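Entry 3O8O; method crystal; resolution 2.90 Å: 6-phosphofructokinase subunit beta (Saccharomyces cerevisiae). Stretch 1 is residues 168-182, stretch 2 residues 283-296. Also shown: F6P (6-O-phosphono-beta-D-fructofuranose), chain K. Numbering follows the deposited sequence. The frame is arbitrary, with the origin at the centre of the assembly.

Stretch 1 (168-182) YSALDRICKAIDYVE
Stretch 2, residues 283-296: ITTLGHVQRGGTAV

Residues 168-182 form a continuous helix. Stretch 2 leaves a strand (283-285), passes through a 3-10 segment (288-290) and an extended loop, and ends at Val 296, the N-cap of another helix. The two run in opposite senses: CA of Ser 169 lies 5.1 Å from CA of Val 296, CA of Ala 170 4.8 Å from CA of Gln 290, and CA of Val 181 8.8 Å from CA of Thr 284. Together they bury 615 Å².

Polar contacts centre on Arg 173, whose bent side chain (chi1 -118°, chi2 54°, chi3 93°) brings the guanidinium edge to loop carbonyls. NE donates to Gly 292 O (3.0 Å) and NH2 to Thr 294 O (2.7 Å), while NH1 forms a salt bridge with OD2 of Asp 172 (t) at 2.9 Å. Gly 293 (phi/psi 82/161) leaves room: an ideal CB would lie 2.3 Å from Arg 173 NE. Ser 169 OG (m) accepts a nearly linear hydrogen bond from Val 296 N (3.0 Å).

Small Ala 170 permits close backbone approach, its CA making a CA-H...O contact with Gln 290 O (3.5 Å).

Leu 286 (m, t) sets CD2 3.7 Å from Ala 177 CB and CD1 4.2 Å from Ile 174 CG1 (m, t); Val 296 CG2 (t) meets Asp 172 CB at 3.6 Å.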

ATOM      1  N   TYR B 168       4.124  28.303  32.256  1.00 50.61           N
ATOM      2  CA  TYR B 168       4.209  26.864  32.057  1.00 49.81           C
ATOM      3  C   TYR B 168       5.550  26.371  31.521  1.00 49.69           C
ATOM      4  O   TYR B 168       5.938  25.232  31.778  1.00 49.87           O
ATOM      5  CB  TYR B 168       3.085  26.405  31.156  1.00 57.59           C
ATOM      6  CG  TYR B 168       1.778  26.372  31.885  1.00 59.36           C
ATOM      7  CD1 TYR B 168       0.795  27.338  31.660  1.00 60.61           C
ATOM      8  CD2 TYR B 168       1.514  25.355  32.790  1.00 59.97           C
ATOM      9  CE1 TYR B 168      -0.424  27.277  32.318  1.00 61.44           C
ATOM     10  CE2 TYR B 168       0.313  25.277  33.451  1.00 60.76           C
ATOM     11  CZ  TYR B 168      -0.664  26.234  33.218  1.00 61.94           C
ATOM     12  OH  TYR B 168      -1.883  26.135  33.880  1.00 63.42           O
ATOM     13  N   SER B 169       6.259  27.211  30.775  1.00 44.53           N
ATOM     14  CA  SER B 169       7.562  26.817  30.261  1.00 44.72           C
ATOM     15  C   SER B 169       8.499  26.702  31.459  1.00 45.19           C
ATOM     16  O   SER B 169       9.277  25.757  31.577  1.00 44.82           O
ATOM     17  CB  SER B 169       8.104  27.855  29.272  1.00 48.02           C
ATOM     18  OG  SER B 169       7.354  27.875  28.070  1.00 48.22           O
ATOM     19  N   ALA B 170       8.430  27.679  32.351  1.00 56.16           N
ATOM     20  CA  ALA B 170       9.254  27.647  33.540  1.00 54.79           C
ATOM     21  C   ALA B 170       8.889  26.382  34.329  1.00 53.87           C
ATOM     22  O   ALA B 170       9.772  25.650  34.788  1.00 54.13           O
ATOM     23  CB  ALA B 170       8.995  28.871  34.357  1.00 81.28           C
ATOM     24  N   LEU B 171       7.588  26.117  34.466  1.00 42.26           N
ATOM     25  CA  LEU B 171       7.130  24.935  35.193  1.00 42.43           C
ATOM     26  C   LEU B 171       7.713  23.658  34.598  1.00 43.12           C
ATOM     27  O   LEU B 171       8.034  22.729  35.328  1.00 42.68           O
ATOM     28  CB  LEU B 171       5.599  24.852  35.187  1.00 43.70           C
ATOM     29  CG  LEU B 171       4.977  23.558  35.763  1.00 43.29           C
ATOM     30  CD1 LEU B 171       5.411  23.386  37.206  1.00 42.22           C
ATOM     31  CD2 LEU B 171       3.431  23.600  35.637  1.00 41.46           C
ATOM     32  N   ASP B 172       7.824  23.618  33.265  1.00 59.93           N
ATOM     33  CA  ASP B 172       8.396  22.478  32.527  1.00 59.86           C
ATOM     34  C   ASP B 172       9.872  22.339  32.909  1.00 59.74           C
ATOM     35  O   ASP B 172      10.358  21.264  33.237  1.00 60.18           O
ATOM     36  CB  ASP B 172       8.280  22.732  31.013  1.00 67.63           C
ATOM     37  CG  ASP B 172       8.781  21.564  30.171  1.00 67.42           C
ATOM     38  OD1 ASP B 172       8.042  20.556  30.011  1.00 65.62           O
ATOM     39  OD2 ASP B 172       9.923  21.665  29.673  1.00 66.59           O
ATOM     40  N   ARG B 173      10.582  23.450  32.859  1.00 41.32           N
ATOM     41  CA  ARG B 173      11.977  23.437  33.216  1.00 41.27           C
ATOM     42  C   ARG B 173      12.176  22.897  34.623  1.00 40.41           C
ATOM     43  O   ARG B 173      13.082  22.099  34.868  1.00 39.07           O
ATOM     44  CB  ARG B 173      12.553  24.851  33.104  1.00 74.09           C
ATOM     45  CG  ARG B 173      13.652  24.951  32.070  1.00 74.67           C
ATOM     46  CD  ARG B 173      13.160  24.427  30.722  1.00 73.41           C
ATOM     47  NE  ARG B 173      12.634  25.501  29.889  1.00 73.60           N
ATOM     48  CZ  ARG B 173      11.696  25.336  28.964  1.00 73.73           C
ATOM     49  NH1 ARG B 173      11.171  24.137  28.764  1.00 73.55           N
ATOM     50  NH2 ARG B 173      11.299  26.364  28.230  1.00 73.58           N
ATOM     51  N   ILE B 174      11.315  23.336  35.545  1.00 79.28           N
ATOM     52  CA  ILE B 174      11.388  22.920  36.949  1.00 79.34           C
ATOM     53  C   ILE B 174      11.202  21.419  37.101  1.00 79.19           C
ATOM     54  O   ILE B 174      12.054  20.743  37.665  1.00 78.63           O
ATOM     55  CB  ILE B 174      10.320  23.674  37.831  1.00 61.69           C
ATOM     56  CG1 ILE B 174      10.718  25.152  37.983  1.00 61.69           C
ATOM     57  CG2 ILE B 174      10.201  23.016  39.211  1.00 61.69           C
ATOM     58  CD1 ILE B 174       9.640  26.049  38.543  1.00 60.09           C
ATOM     59  N   CYS B 175      10.096  20.908  36.575  1.00 54.39           N
ATOM     60  CA  CYS B 175       9.785  19.496  36.672  1.00 54.63           C
ATOM     61  C   CYS B 175      10.830  18.642  36.022  1.00 55.02           C
ATOM     62  O   CYS B 175      10.991  17.479  36.406  1.00 55.24           O
ATOM     63  CB  CYS B 175       8.447  19.190  36.032  1.00 62.05           C
ATOM     64  SG  CYS B 175       7.082  20.029  36.818  1.00 63.41           S
ATOM     65  N   LYS B 176      11.541  19.196  35.040  1.00 56.23           N
ATOM     66  CA  LYS B 176      12.586  18.429  34.365  1.00 57.01           C
ATOM     67  C   LYS B 176      13.795  18.308  35.279  1.00 57.20           C
ATOM     68  O   LYS B 176      14.404  17.250  35.365  1.00 56.29           O
ATOM     69  CB  LYS B 176      12.952  19.076  33.019  1.00 51.28           C
ATOM     70  N   ALA B 177      14.116  19.386  35.986  1.00 58.01           N
ATOM     71  CA  ALA B 177      15.250  19.368  36.891  1.00 59.66           C
ATOM     72  C   ALA B 177      14.957  18.453  38.076  1.00 61.25           C
ATOM     73  O   ALA B 177      15.798  17.652  38.488  1.00 62.03           O
ATOM     74  CB  ALA B 177      15.543  20.763  37.363  1.00 54.45           C
ATOM     75  N   ILE B 178      13.760  18.564  38.629  1.00 60.44           N
ATOM     76  CA  ILE B 178      13.413  17.727  39.751  1.00 61.96           C
ATOM     77  C   ILE B 178      13.460  16.286  39.311  1.00 63.16           C
ATOM     78  O   ILE B 178      13.982  15.457  40.050  1.00 63.87           O
ATOM     79  CB  ILE B 178      12.018  18.100  40.317  1.00 55.41           C
ATOM     80  CG1 ILE B 178      12.133  19.450  41.037  1.00 55.41           C
ATOM     81  CG2 ILE B 178      11.477  17.015  41.252  1.00 55.41           C
ATOM     82  CD1 ILE B 178      10.800  20.057  41.426  1.00 63.79           C
ATOM     83  N   ASP B 179      12.956  15.971  38.115  1.00 68.45           N
ATOM     84  CA  ASP B 179      12.989  14.573  37.671  1.00 69.69           C
ATOM     85  C   ASP B 179      14.416  14.043  37.577  1.00 68.51           C
ATOM     86  O   ASP B 179      14.644  12.849  37.696  1.00 67.10           O
ATOM     87  CB  ASP B 179      12.305  14.367  36.318  1.00 78.21           C
ATOM     88  N   TYR B 180      15.378  14.923  37.348  1.00 72.47           N
ATOM     89  CA  TYR B 180      16.754  14.473  37.273  1.00 72.09           C
ATOM     90  C   TYR B 180      17.231  14.216  38.696  1.00 72.56           C
ATOM     91  O   TYR B 180      17.752  13.141  39.005  1.00 72.76           O
ATOM     92  CB  TYR B 180      17.635  15.536  36.628  1.00 64.98           C
ATOM     93  CG  TYR B 180      17.529  15.620  35.129  1.00 64.26           C
ATOM     94  CD1 TYR B 180      17.649  14.481  34.338  1.00 63.54           C
ATOM     95  CD2 TYR B 180      17.409  16.853  34.493  1.00 64.59           C
ATOM     96  CE1 TYR B 180      17.662  14.566  32.954  1.00 63.41           C
ATOM     97  CE2 TYR B 180      17.422  16.949  33.111  1.00 64.76           C
ATOM     98  CZ  TYR B 180      17.552  15.801  32.353  1.00 64.22           C
ATOM     99  OH  TYR B 180      17.598  15.909  30.996  1.00 63.96           O
ATOM    100  N   VAL B 181      17.048  15.218  39.555  1.00 81.10           N
ATOM    101  CA  VAL B 181      17.447  15.133  40.960  1.00 81.04           C
ATOM    102  C   VAL B 181      16.886  13.878  41.618  1.00 81.09           C
ATOM    103  O   VAL B 181      17.586  13.172  42.348  1.00 81.10           O
ATOM    104  CB  VAL B 181      16.953  16.370  41.745  1.00 71.85           C
ATOM    105  CG1 VAL B 181      17.075  16.131  43.232  1.00 70.90           C
ATOM    106  CG2 VAL B 181      17.769  17.579  41.350  1.00 71.72           C
ATOM    107  N   GLU B 182      15.620  13.605  41.337  1.00 56.29           N
ATOM    108  CA  GLU B 182      14.945  12.459  41.900  1.00 57.54           C
ATOM    109  C   GLU B 182      15.684  11.149  41.695  1.00 57.57           C
ATOM    110  O   GLU B 182      15.677  10.303  42.582  1.00 58.41           O
ATOM    111  CB  GLU B 182      13.561  12.320  41.305  1.00 65.82           C
ATOM    112  CG  GLU B 182      12.723  11.270  41.971  1.00 67.23           C
ATOM    113  CD  GLU B 182      11.817  11.863  43.002  1.00 67.95           C
ATOM    114  OE1 GLU B 182      11.073  12.805  42.654  1.00 68.36           O
ATOM    115  OE2 GLU B 182      11.839  11.395  44.157  1.00 68.36           O
ATOM    116  N   ILE B 283      20.723  20.940  49.096  1.00 69.30           N
ATOM    117  CA  ILE B 283      19.928  22.060  48.599  1.00 69.08           C
ATOM    118  C   ILE B 283      20.248  22.260  47.132  1.00 68.08           C
ATOM    119  O   ILE B 283      21.405  22.206  46.728  1.00 67.49           O
ATOM    120  CB  ILE B 283      20.243  23.377  49.355  1.00 81.28           C
ATOM    121  CG1 ILE B 283      19.662  23.327  50.774  1.00 81.28           C
ATOM    122  CG2 ILE B 283      19.671  24.570  48.597  1.00 81.28           C
ATOM    123  CD1 ILE B 283      19.911  24.608  51.587  1.00 64.99           C
ATOM    124  N   THR B 284      19.215  22.485  46.335  1.00 67.96           N
ATOM    125  CA  THR B 284      19.389  22.696  44.909  1.00 66.74           C
ATOM    126  C   THR B 284      18.736  24.004  44.502  1.00 66.47           C
ATOM    127  O   THR B 284      17.548  24.208  44.755  1.00 66.22           O
ATOM    128  CB  THR B 284      18.708  21.588  44.100  1.00 63.03           C
ATOM    129  OG1 THR B 284      19.185  20.304  44.517  1.00 62.42           O
ATOM    130  CG2 THR B 284      19.015  21.764  42.651  1.00 63.17           C
ATOM    131  N   THR B 285      19.492  24.909  43.892  1.00 70.22           N
ATOM    132  CA  THR B 285      18.861  26.140  43.452  1.00 70.54           C
ATOM    133  C   THR B 285      18.920  26.198  41.929  1.00 69.87           C
ATOM    134  O   THR B 285      19.952  26.514  41.329  1.00 69.87           O
ATOM    135  CB  THR B 285      19.519  27.371  44.072  1.00 81.28           C
ATOM    136  OG1 THR B 285      19.370  27.314  45.495  1.00 81.28           O
ATOM    137  CG2 THR B 285      18.833  28.632  43.582  1.00 81.28           C
ATOM    138  N   LEU B 286      17.790  25.867  41.316  1.00 75.24           N
ATOM    139  CA  LEU B 286      17.661  25.841  39.873  1.00 73.31           C
ATOM    140  C   LEU B 286      18.103  27.139  39.214  1.00 73.52           C
ATOM    141  O   LEU B 286      18.790  27.126  38.190  1.00 72.40           O
ATOM    142  CB  LEU B 286      16.216  25.517  39.502  1.00 34.98           C
ATOM    143  CG  LEU B 286      15.692  24.206  40.105  1.00 32.24           C
ATOM    144  CD1 LEU B 286      14.381  23.784  39.374  1.00 30.89           C
ATOM    145  CD2 LEU B 286      16.772  23.110  39.984  1.00 31.27           C
ATOM    146  N   GLY B 287      17.714  28.262  39.792  1.00 54.63           N
ATOM    147  CA  GLY B 287      18.133  29.518  39.211  1.00 56.51           C
ATOM    148  C   GLY B 287      17.525  29.762  37.846  1.00 57.49           C
ATOM    149  O   GLY B 287      16.435  29.263  37.549  1.00 58.79           O
ATOM    150  N   HIS B 288      18.239  30.509  37.007  1.00 59.94           N
ATOM    151  CA  HIS B 288      17.747  30.858  35.678  1.00 60.08           C
ATOM    152  C   HIS B 288      17.453  29.789  34.621  1.00 58.40           C
ATOM    153  O   HIS B 288      16.882  30.120  33.585  1.00 58.30           O
ATOM    154  CB  HIS B 288      18.662  31.921  35.073  1.00 63.34           C
ATOM    155  CG  HIS B 288      18.736  33.171  35.888  1.00 64.08           C
ATOM    156  ND1 HIS B 288      19.473  33.257  37.049  1.00 63.74           N
ATOM    157  CD2 HIS B 288      18.123  34.370  35.739  1.00 64.03           C
ATOM    158  CE1 HIS B 288      19.308  34.456  37.579  1.00 64.09           C
ATOM    159  NE2 HIS B 288      18.494  35.150  36.805  1.00 64.17           N
ATOM    160  N   VAL B 289      17.820  28.527  34.835  1.00 48.34           N
ATOM    161  CA  VAL B 289      17.488  27.545  33.806  1.00 46.36           C
ATOM    162  C   VAL B 289      15.969  27.608  33.696  1.00 46.27           C
ATOM    163  O   VAL B 289      15.385  27.188  32.710  1.00 45.62           O
ATOM    164  CB  VAL B 289      17.899  26.073  34.162  1.00 44.29           C
ATOM    165  CG1 VAL B 289      19.339  26.006  34.651  1.00 44.25           C
ATOM    166  CG2 VAL B 289      16.943  25.490  35.163  1.00 43.94           C
ATOM    167  N   GLN B 290      15.332  28.146  34.727  1.00 53.00           N
ATOM    168  CA  GLN B 290      13.886  28.262  34.734  1.00 54.20           C
ATOM    169  C   GLN B 290      13.444  29.347  33.756  1.00 54.44           C
ATOM    170  O   GLN B 290      12.289  29.382  33.328  1.00 55.49           O
ATOM    171  CB  GLN B 290      13.395  28.590  36.145  1.00 63.28           C
ATOM    172  CG  GLN B 290      13.791  27.557  37.187  1.00 64.54           C
ATOM    173  CD  GLN B 290      13.479  28.004  38.602  1.00 65.64           C
ATOM    174  OE1 GLN B 290      12.327  27.964  39.051  1.00 65.52           O
ATOM    175  NE2 GLN B 290      14.511  28.444  39.312  1.00 66.01           N
ATOM    176  N   ARG B 291      14.376  30.222  33.398  1.00 65.40           N
ATOM    177  CA  ARG B 291      14.092  31.325  32.488  1.00 66.66           C
ATOM    178  C   ARG B 291      14.438  30.996  31.042  1.00 67.08           C
ATOM    179  O   ARG B 291      13.912  31.614  30.120  1.00 66.73           O
ATOM    180  CB  ARG B 291      14.874  32.564  32.934  1.00 69.79           C
ATOM    181  CG  ARG B 291      14.339  33.182  34.204  1.00 70.26           C
ATOM    182  CD  ARG B 291      13.171  34.105  33.899  1.00 70.73           C
ATOM    183  NE  ARG B 291      13.648  35.346  33.309  1.00 71.01           N
ATOM    184  CZ  ARG B 291      14.378  36.232  33.972  1.00 72.10           C
ATOM    185  NH1 ARG B 291      14.695  36.006  35.245  1.00 72.51           N
ATOM    186  NH2 ARG B 291      14.820  37.323  33.360  1.00 72.07           N
ATOM    187  N   GLY B 292      15.325  30.021  30.859  1.00 72.43           N
ATOM    188  CA  GLY B 292      15.751  29.624  29.530  1.00 72.43           C
ATOM    189  C   GLY B 292      14.895  28.569  28.857  1.00 72.43           C
ATOM    190  O   GLY B 292      13.774  28.263  29.295  1.00 72.43           O
ATOM    191  N   GLY B 293      15.430  28.003  27.780  1.00 50.48           N
ATOM    192  CA  GLY B 293      14.679  27.003  27.056  1.00 48.35           C
ATOM    193  C   GLY B 293      13.680  27.607  26.084  1.00 47.88           C
ATOM    194  O   GLY B 293      13.310  28.777  26.180  1.00 48.01           O
ATOM    195  N   THR B 294      13.242  26.797  25.131  1.00 42.14           N
ATOM    196  CA  THR B 294      12.304  27.229  24.116  1.00 39.53           C
ATOM    197  C   THR B 294      10.898  27.201  24.697  1.00 38.87           C
ATOM    198  O   THR B 294      10.602  26.427  25.608  1.00 38.88           O
ATOM    199  CB  THR B 294      12.373  26.287  22.932  1.00 44.10           C
ATOM    200  OG1 THR B 294      11.298  25.337  23.022  1.00 43.05           O
ATOM    201  CG2 THR B 294      13.683  25.525  22.958  1.00 43.54           C
ATOM    202  N   ALA B 295      10.011  28.024  24.171  1.00 54.09           N
ATOM    203  CA  ALA B 295       8.678  28.014  24.719  1.00 54.88           C
ATOM    204  C   ALA B 295       7.964  26.668  24.528  1.00 54.99           C
ATOM    205  O   ALA B 295       8.040  26.050  23.463  1.00 55.85           O
ATOM    206  CB  ALA B 295       7.862  29.132  24.109  1.00 76.97           C
ATOM    207  N   VAL B 296       7.292  26.220  25.585  1.00 27.32           N
ATOM    208  CA  VAL B 296       6.504  25.001  25.581  1.00 26.31           C
ATOM    209  C   VAL B 296       5.322  25.274  24.635  1.00 25.20           C
ATOM    210  O   VAL B 296       4.934  26.424  24.461  1.00 23.52           O
ATOM    211  CB  VAL B 296       6.009  24.709  27.035  1.00 50.66           C
ATOM    212  CG1 VAL B 296       4.734  23.825  27.033  1.00 51.29           C
ATOM    213  CG2 VAL B 296       7.139  24.054  27.818  1.00 51.36           C
TER
HETATM  214  O1  F6P K 980      10.958  38.317  36.531  1.00 77.94           O
HETATM  215  C1  F6P K 980      10.795  37.597  37.753  1.00 79.75           C
HETATM  216  C2  F6P K 980      12.023  36.719  37.996  1.00 80.00           C
HETATM  217  O2  F6P K 980      12.205  35.770  36.954  1.00 80.73           O
HETATM  218  C3  F6P K 980      11.926  35.952  39.312  1.00 80.12           C
HETATM  219  O3  F6P K 980      11.295  34.676  39.153  1.00 79.05           O
HETATM  220  C4  F6P K 980      13.424  35.918  39.748  1.00 80.33           C
HETATM  221  O4  F6P K 980      13.580  35.739  41.159  1.00 80.62           O
HETATM  222  C5  F6P K 980      13.930  37.295  39.219  1.00 80.12           C
HETATM  223  O5  F6P K 980      13.183  37.506  38.021  1.00 80.52           O
HETATM  224  C6  F6P K 980      15.370  37.278  38.763  1.00 80.11           C
HETATM  225  O6  F6P K 980      15.639  38.606  38.311  1.00 81.26           O
HETATM  226  P   F6P K 980      17.127  38.689  37.708  1.00 82.32           P
HETATM  227  O1P F6P K 980      17.197  37.803  36.519  1.00 82.32           O
HETATM  228  O2P F6P K 980      17.425  40.198  37.236  1.00 81.74           O
HETATM  229  O3P F6P K 980      18.226  38.192  38.800  1.00 81.43           O